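Local coordinates for protein 3-deoxy-d-manno-octulosonic-acid transferase (Acinetobacter baumannii, PDB 4BFC) that probably transfers 3-deoxy-D-manno-octulosonic acid (Kdo) from CMP-Kdo to a lipid A precursor, the deposited fragment being the C-terminal domain that binds CMP-Kdo, at residues A[74-79]-A[113-118]; A[136-141]-A[159-164]. All coordinates share one frame; numbering follows the deposited sequence.

Overall arrangement
The two contacts illustrate how a parallel alpha/beta domain divides its work between a buried sheet and the loops that leave it. Contact 1 joins neighbouring strands 72-78 and 113-115 in one half of the sheet; all its touching residues are buried, and backbone hydrogen bonds and apolar side chains hold it. Contact 2 lies further from the chain centre, where loops following strands 131-134 and 157-159 meet, partly buried, and there an arginine side chain donates hydrogen bonds to main-chain carbonyls. The two share no strand. Their centres are 19 Å apart and their nearest atoms about 7 Å, so they do not touch, and contact 1 closes along the chain before contact 2 opens.

Contact 1: A[74-79]-A[113-118]; sequences CIVVPR and VYLADS. With SO4 (sulfate ion), chain B.
The carbonyl oxygen of Y114 receives the amide of V76, N to O 2.9 Å at a nearly straight 163°, and the CA-H of I75 makes a weaker, less straight approach to the same oxygen. This is the ladder of two adjacent parallel strands, 72-78 and 113-115, in the central sheet of a Rossmann-like domain, as expected for the donor-binding half of a GT-B glycosyltransferase. Y114 N to C74 O and A116 N to V76 O, both 2.9 Å, continue the ladder, the last beyond the end of the short strand. On one face of the sheet V76 CG2 meets V113 CG1 at 3.6 Å, the two valines crossing obliquely. The same face carries L115: with CG anti to the backbone N (chi1 178°), its CD1 swings toward the neighbouring strand, beside V76 O, and reaches P78 CD at 3.8 Å, at about a right angle to the proline. F88 of helix 84-93 covers L115 as well. On the other face I75 CG2 rests 4.0 Å from A116 CB, and W125 of helix 122-128 touches both residues. Y114 sends its hydroxyl to Q105 O. Past the strand, R79 bends at chi2 and binds a sulfate, probably from the crystallisation liquor, which H80 also holds; R79 NE points almost straight at sulfate O4, 2.9 Å away at 174°, in the guanidinium plane.

Contact 2: A[136-141]-A[159-164]; sequences GSLNEP and VGPRYF
The guanidinium of R162 lies between the E140 carboxylate on one face and P161 on the other. E140 OE2 sits over the centre, the two planes 24° apart, and its 3.6 Å approach to R162 NE is a salt bridge of charge alone, since no N-H is directed at it. On the opposite face P161 CD lies toward the rim. At the edge, R162 NH2 donates to L138 O at 2.8 Å and NE to N139 O at 2.9 Å; each nitrogen stands above the plane of the carbonyl it binds, although both oxygens stay near the guanidinium plane. A bend at chi3 (-67°) turns the arginine's end toward these successive carbonyls. Here two loops at the C-terminal ends of adjacent parallel strands, 131-134 and 157-159, are joined, the usual place for binding loops in a Rossmann-like domain. R162 N completes the grip on the first loop by bonding S137 O at 3.0 Å. S137 OG takes the amide of G160 at 2.9 Å while also bonded to V134 O, and E54 holds the S137 amide. L138 CD2 packs on P161 CD at 3.9 Å. Beyond a cis peptide, P141 O meets the ring edge of F164 at CE2, 3.2 Å away.

Contact 1: A[74-79]-A[113-118]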
loop_
_atom_site.group_PDB
_atom_site.type_symbol
_atom_site.label_atom_id
_atom_site.label_comp_id
_atom_site.label_asym_id
_atom_site.label_seq_id
_atom_site.Cartn_x
_atom_site.Cartn_y
_atom_site.Cartn_z
ATOM N N CYS A 74 14.954 -21.097 -7.089
ATOM C CA CYS A 74 13.851 -20.064 -7.150
ATOM C C CYS A 74 14.256 -18.831 -6.373
ATOM O O CYS A 74 14.475 -18.903 -5.190
ATOM C CB CYS A 74 12.605 -20.644 -6.598
ATOM S SG CYS A 74 11.228 -19.516 -6.632
ATOM N N ILE A 75 14.254 -17.701 -7.063
ATOM C CA ILE A 75 14.408 -16.384 -6.397
ATOM C C ILE A 75 13.013 -15.914 -5.943
ATOM O O ILE A 75 12.071 -15.913 -6.782
ATOM C CB ILE A 75 15.084 -15.363 -7.337
ATOM C CG1 ILE A 75 16.509 -15.833 -7.723
ATOM C CG2 ILE A 75 15.068 -13.947 -6.637
ATOM C CD1 ILE A 75 17.287 -14.872 -8.618
ATOM N N VAL A 76 12.858 -15.477 -4.685
ATOM C CA VAL A 76 11.536 -15.007 -4.154
ATOM C C VAL A 76 11.674 -13.531 -3.737
ATOM O O VAL A 76 12.571 -13.217 -2.967
ATOM C CB VAL A 76 11.091 -15.873 -2.943
ATOM C CG1 VAL A 76 9.758 -15.365 -2.455
ATOM C CG2 VAL A 76 10.934 -17.335 -3.418
ATOM N N VAL A 77 10.826 -12.664 -4.306
ATOM C CA VAL A 77 10.919 -11.217 -4.045
ATOM C C VAL A 77 9.549 -10.765 -3.508
ATOM O O VAL A 77 8.661 -10.363 -4.282
ATOM C CB VAL A 77 11.328 -10.420 -5.304
ATOM C CG1 VAL A 77 11.729 -8.986 -4.893
ATOM C CG2 VAL A 77 12.375 -11.159 -6.159
ATOM N N PRO A 78 9.300 -10.867 -2.220
ATOM C CA PRO A 78 7.952 -10.502 -1.708
ATOM C C PRO A 78 7.693 -8.980 -1.906
ATOM O O PRO A 78 8.665 -8.123 -1.932
ATOM C CB PRO A 78 8.057 -10.795 -0.188
ATOM C CG PRO A 78 9.099 -11.898 -0.205
ATOM C CD PRO A 78 10.153 -11.367 -1.112
ATOM N N ARG A 79 6.446 -8.615 -2.209
ATOM C CA ARG A 79 6.112 -7.208 -2.499
ATOM C C ARG A 79 6.346 -6.298 -1.304
ATOM O O ARG A 79 6.805 -5.162 -1.440
ATOM C CB ARG A 79 4.616 -7.185 -2.894
ATOM C CG ARG A 79 4.087 -5.761 -3.155
ATOM C CD ARG A 79 4.823 -5.107 -4.314
ATOM N NE ARG A 79 4.241 -3.794 -4.649
ATOM C CZ ARG A 79 4.746 -2.934 -5.483
ATOM N NH1 ARG A 79 5.898 -3.203 -6.103
ATOM N NH2 ARG A 79 4.021 -1.811 -5.757
ATOM N N VAL A 113 16.228 -21.987 -2.623
ATOM C CA VAL A 113 15.433 -20.724 -2.722
ATOM C C VAL A 113 16.387 -19.598 -2.315
ATOM O O VAL A 113 17.074 -19.701 -1.296
ATOM C CB VAL A 113 14.223 -20.728 -1.769
ATOM C CG1 VAL A 113 13.451 -19.364 -1.798
ATOM C CG2 VAL A 113 13.271 -21.884 -2.109
ATOM N N TYR A 114 16.433 -18.546 -3.107
ATOM C CA TYR A 114 17.120 -17.371 -2.705
ATOM C C TYR A 114 16.077 -16.330 -2.353
ATOM O O TYR A 114 15.347 -15.868 -3.244
ATOM C CB TYR A 114 17.978 -16.898 -3.869
ATOM C CG TYR A 114 18.916 -15.802 -3.461
ATOM C CD1 TYR A 114 19.963 -16.040 -2.560
ATOM C CD2 TYR A 114 18.728 -14.489 -3.944
ATOM C CE1 TYR A 114 20.843 -14.998 -2.186
ATOM C CE2 TYR A 114 19.603 -13.452 -3.621
ATOM C CZ TYR A 114 20.641 -13.717 -2.684
ATOM O OH TYR A 114 21.491 -12.671 -2.372
ATOM N N LEU A 115 15.997 -16.005 -1.062
ATOM C CA LEU A 115 15.080 -14.924 -0.648
ATOM C C LEU A 115 15.753 -13.572 -0.871
ATOM O O LEU A 115 16.769 -13.203 -0.192
ATOM C CB LEU A 115 14.672 -15.113 0.772
ATOM C CG LEU A 115 13.766 -14.066 1.386
ATOM C CD1 LEU A 115 12.426 -13.916 0.607
ATOM C CD2 LEU A 115 13.469 -14.482 2.835
ATOM N N ALA A 116 15.244 -12.837 -1.851
ATOM C CA ALA A 116 15.767 -11.534 -2.196
ATOM C C ALA A 116 15.112 -10.426 -1.347
ATOM O O ALA A 116 14.301 -9.579 -1.811
ATOM C CB ALA A 116 15.692 -11.274 -3.736
ATOM N N ASP A 117 15.437 -10.469 -0.081
ATOM C CA ASP A 117 14.823 -9.640 0.971
ATOM C C ASP A 117 15.600 -8.334 1.124
ATOM O O ASP A 117 16.197 -8.078 2.223
ATOM C CB ASP A 117 14.629 -10.406 2.282
ATOM C CG ASP A 117 15.925 -10.999 2.876
ATOM O OD1 ASP A 117 16.935 -11.117 2.146
ATOM O OD2 ASP A 117 15.882 -11.226 4.096
ATOM N N SER A 118 15.498 -7.504 0.094
ATOM C CA SER A 118 16.140 -6.194 0.060
ATOM C C SER A 118 15.253 -5.194 -0.676
ATOM O O SER A 118 14.287 -5.560 -1.301
ATOM C CB SER A 118 17.458 -6.343 -0.666
ATOM O OG SER A 118 17.267 -6.566 -2.077
HETATM S S SO4 B . 0.442 -3.178 -2.947
HETATM O O1 SO4 B . -0.225 -1.901 -3.391
HETATM O O2 SO4 B . -0.019 -4.264 -3.854
HETATM O O3 SO4 B . 0.102 -3.625 -1.563
HETATM O O4 SO4 B . 1.850 -2.967 -3.205
#

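Contact 2: A[136-141]-A[159-164]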
loop_
_atom_site.group_PDB
_atom_site.type_symbol
_atom_site.label_atom_id
_atom_site.label_comp_id
_atom_site.label_asym_id
_atom_site.label_seq_id
_atom_site.Cartn_x
_atom_site.Cartn_y
_atom_site.Cartn_z
ATOM N N GLY A 136 0.888 -10.796 -6.814
ATOM C CA GLY A 136 -0.315 -9.985 -6.646
ATOM C C GLY A 136 -1.464 -10.458 -7.534
ATOM O O GLY A 136 -2.466 -9.763 -7.662
ATOM N N SER A 137 -1.347 -11.660 -8.111
ATOM C CA SER A 137 -2.221 -12.049 -9.234
ATOM C C SER A 137 -2.891 -13.429 -9.034
ATOM O O SER A 137 -3.844 -13.702 -9.788
ATOM C CB SER A 137 -1.485 -11.983 -10.589
ATOM O OG SER A 137 -0.326 -12.891 -10.632
ATOM N N LEU A 138 -2.363 -14.225 -8.086
ATOM C CA LEU A 138 -3.038 -15.463 -7.583
ATOM C C LEU A 138 -3.799 -15.260 -6.279
ATOM O O LEU A 138 -4.733 -16.014 -6.015
ATOM C CB LEU A 138 -2.062 -16.651 -7.507
ATOM C CG LEU A 138 -1.561 -17.288 -8.789
ATOM C CD1 LEU A 138 -0.394 -18.193 -8.425
ATOM C CD2 LEU A 138 -2.721 -18.066 -9.383
ATOM N N ASN A 139 -3.408 -14.271 -5.434
ATOM C CA ASN A 139 -4.201 -13.964 -4.282
ATOM C C ASN A 139 -5.565 -13.386 -4.607
ATOM O O ASN A 139 -5.877 -13.093 -5.771
ATOM C CB ASN A 139 -3.415 -13.059 -3.302
ATOM C CG ASN A 139 -2.963 -11.780 -3.937
ATOM O OD1 ASN A 139 -2.410 -11.744 -5.062
ATOM N ND2 ASN A 139 -3.212 -10.686 -3.241
ATOM N N GLU A 140 -6.404 -13.306 -3.550
ATOM C CA GLU A 140 -7.754 -12.707 -3.658
ATOM C C GLU A 140 -7.773 -11.490 -2.754
ATOM O O GLU A 140 -7.326 -11.563 -1.636
ATOM C CB GLU A 140 -8.824 -13.648 -3.132
ATOM C CG GLU A 140 -8.962 -14.928 -3.905
ATOM C CD GLU A 140 -9.797 -14.773 -5.163
ATOM O OE1 GLU A 140 -10.375 -13.694 -5.461
ATOM O OE2 GLU A 140 -9.872 -15.779 -5.874
ATOM N N PRO A 141 -8.307 -10.388 -3.252
ATOM C CA PRO A 141 -8.896 -10.312 -4.572
ATOM C C PRO A 141 -7.837 -10.151 -5.673
ATOM O O PRO A 141 -8.185 -10.134 -6.875
ATOM C CB PRO A 141 -9.774 -9.043 -4.515
ATOM C CG PRO A 141 -9.235 -8.255 -3.390
ATOM C CD PRO A 141 -8.558 -9.193 -2.421
ATOM N N VAL A 159 1.570 -14.579 -15.314
ATOM C CA VAL A 159 0.725 -13.973 -14.288
ATOM C C VAL A 159 -0.459 -14.856 -13.969
ATOM O O VAL A 159 -0.842 -15.701 -14.794
ATOM C CB VAL A 159 0.267 -12.508 -14.648
ATOM C CG1 VAL A 159 1.483 -11.602 -14.799
ATOM C CG2 VAL A 159 -0.615 -12.498 -15.893
ATOM N N GLY A 160 -1.015 -14.720 -12.762
ATOM C CA GLY A 160 -2.271 -15.302 -12.383
ATOM C C GLY A 160 -3.425 -14.561 -13.048
ATOM O O GLY A 160 -3.215 -13.574 -13.736
ATOM N N PRO A 161 -4.668 -15.017 -12.761
ATOM C CA PRO A 161 -5.837 -14.494 -13.498
ATOM C C PRO A 161 -6.312 -13.149 -12.968
ATOM O O PRO A 161 -7.004 -12.399 -13.704
ATOM C CB PRO A 161 -6.911 -15.569 -13.261
ATOM C CG PRO A 161 -6.366 -16.543 -12.306
ATOM C CD PRO A 161 -4.979 -16.147 -11.890
ATOM N N ARG A 162 -5.909 -12.831 -11.716
ATOM C CA ARG A 162 -6.350 -11.541 -11.083
ATOM C C ARG A 162 -5.343 -10.394 -11.309
ATOM O O ARG A 162 -4.525 -10.076 -10.438
ATOM C CB ARG A 162 -6.782 -11.776 -9.661
ATOM C CG ARG A 162 -8.117 -12.566 -9.606
ATOM C CD ARG A 162 -8.263 -13.257 -8.276
ATOM N NE ARG A 162 -7.317 -14.365 -7.971
ATOM C CZ ARG A 162 -7.453 -15.624 -8.402
ATOM N NH1 ARG A 162 -8.487 -15.905 -9.201
ATOM N NH2 ARG A 162 -6.551 -16.596 -8.103
ATOM N N TYR A 163 -5.405 -9.823 -12.513
ATOM C CA TYR A 163 -4.442 -8.815 -12.973
ATOM C C TYR A 163 -5.097 -7.480 -13.317
ATOM O O TYR A 163 -4.564 -6.721 -14.043
ATOM C CB TYR A 163 -3.587 -9.350 -14.139
ATOM C CG TYR A 163 -4.398 -9.777 -15.354
ATOM C CD1 TYR A 163 -4.829 -8.838 -16.286
ATOM C CD2 TYR A 163 -4.724 -11.136 -15.558
ATOM C CE1 TYR A 163 -5.562 -9.246 -17.395
ATOM C CE2 TYR A 163 -5.460 -11.540 -16.664
ATOM C CZ TYR A 163 -5.842 -10.585 -17.577
ATOM O OH TYR A 163 -6.571 -10.946 -18.676
ATOM N N PHE A 164 -6.273 -7.257 -12.782
ATOM C CA PHE A 164 -7.177 -6.141 -13.218
ATOM C C PHE A 164 -6.613 -4.742 -12.990
ATOM O O PHE A 164 -6.974 -3.778 -13.730
ATOM C CB PHE A 164 -8.556 -6.315 -12.601
ATOM C CG PHE A 164 -8.537 -6.537 -11.135
ATOM C CD1 PHE A 164 -8.430 -5.437 -10.224
ATOM C CD2 PHE A 164 -8.614 -7.828 -10.620
ATOM C CE1 PHE A 164 -8.441 -5.669 -8.861
ATOM C CE2 PHE A 164 -8.626 -8.045 -9.245
ATOM C CZ PHE A 164 -8.539 -6.961 -8.388
#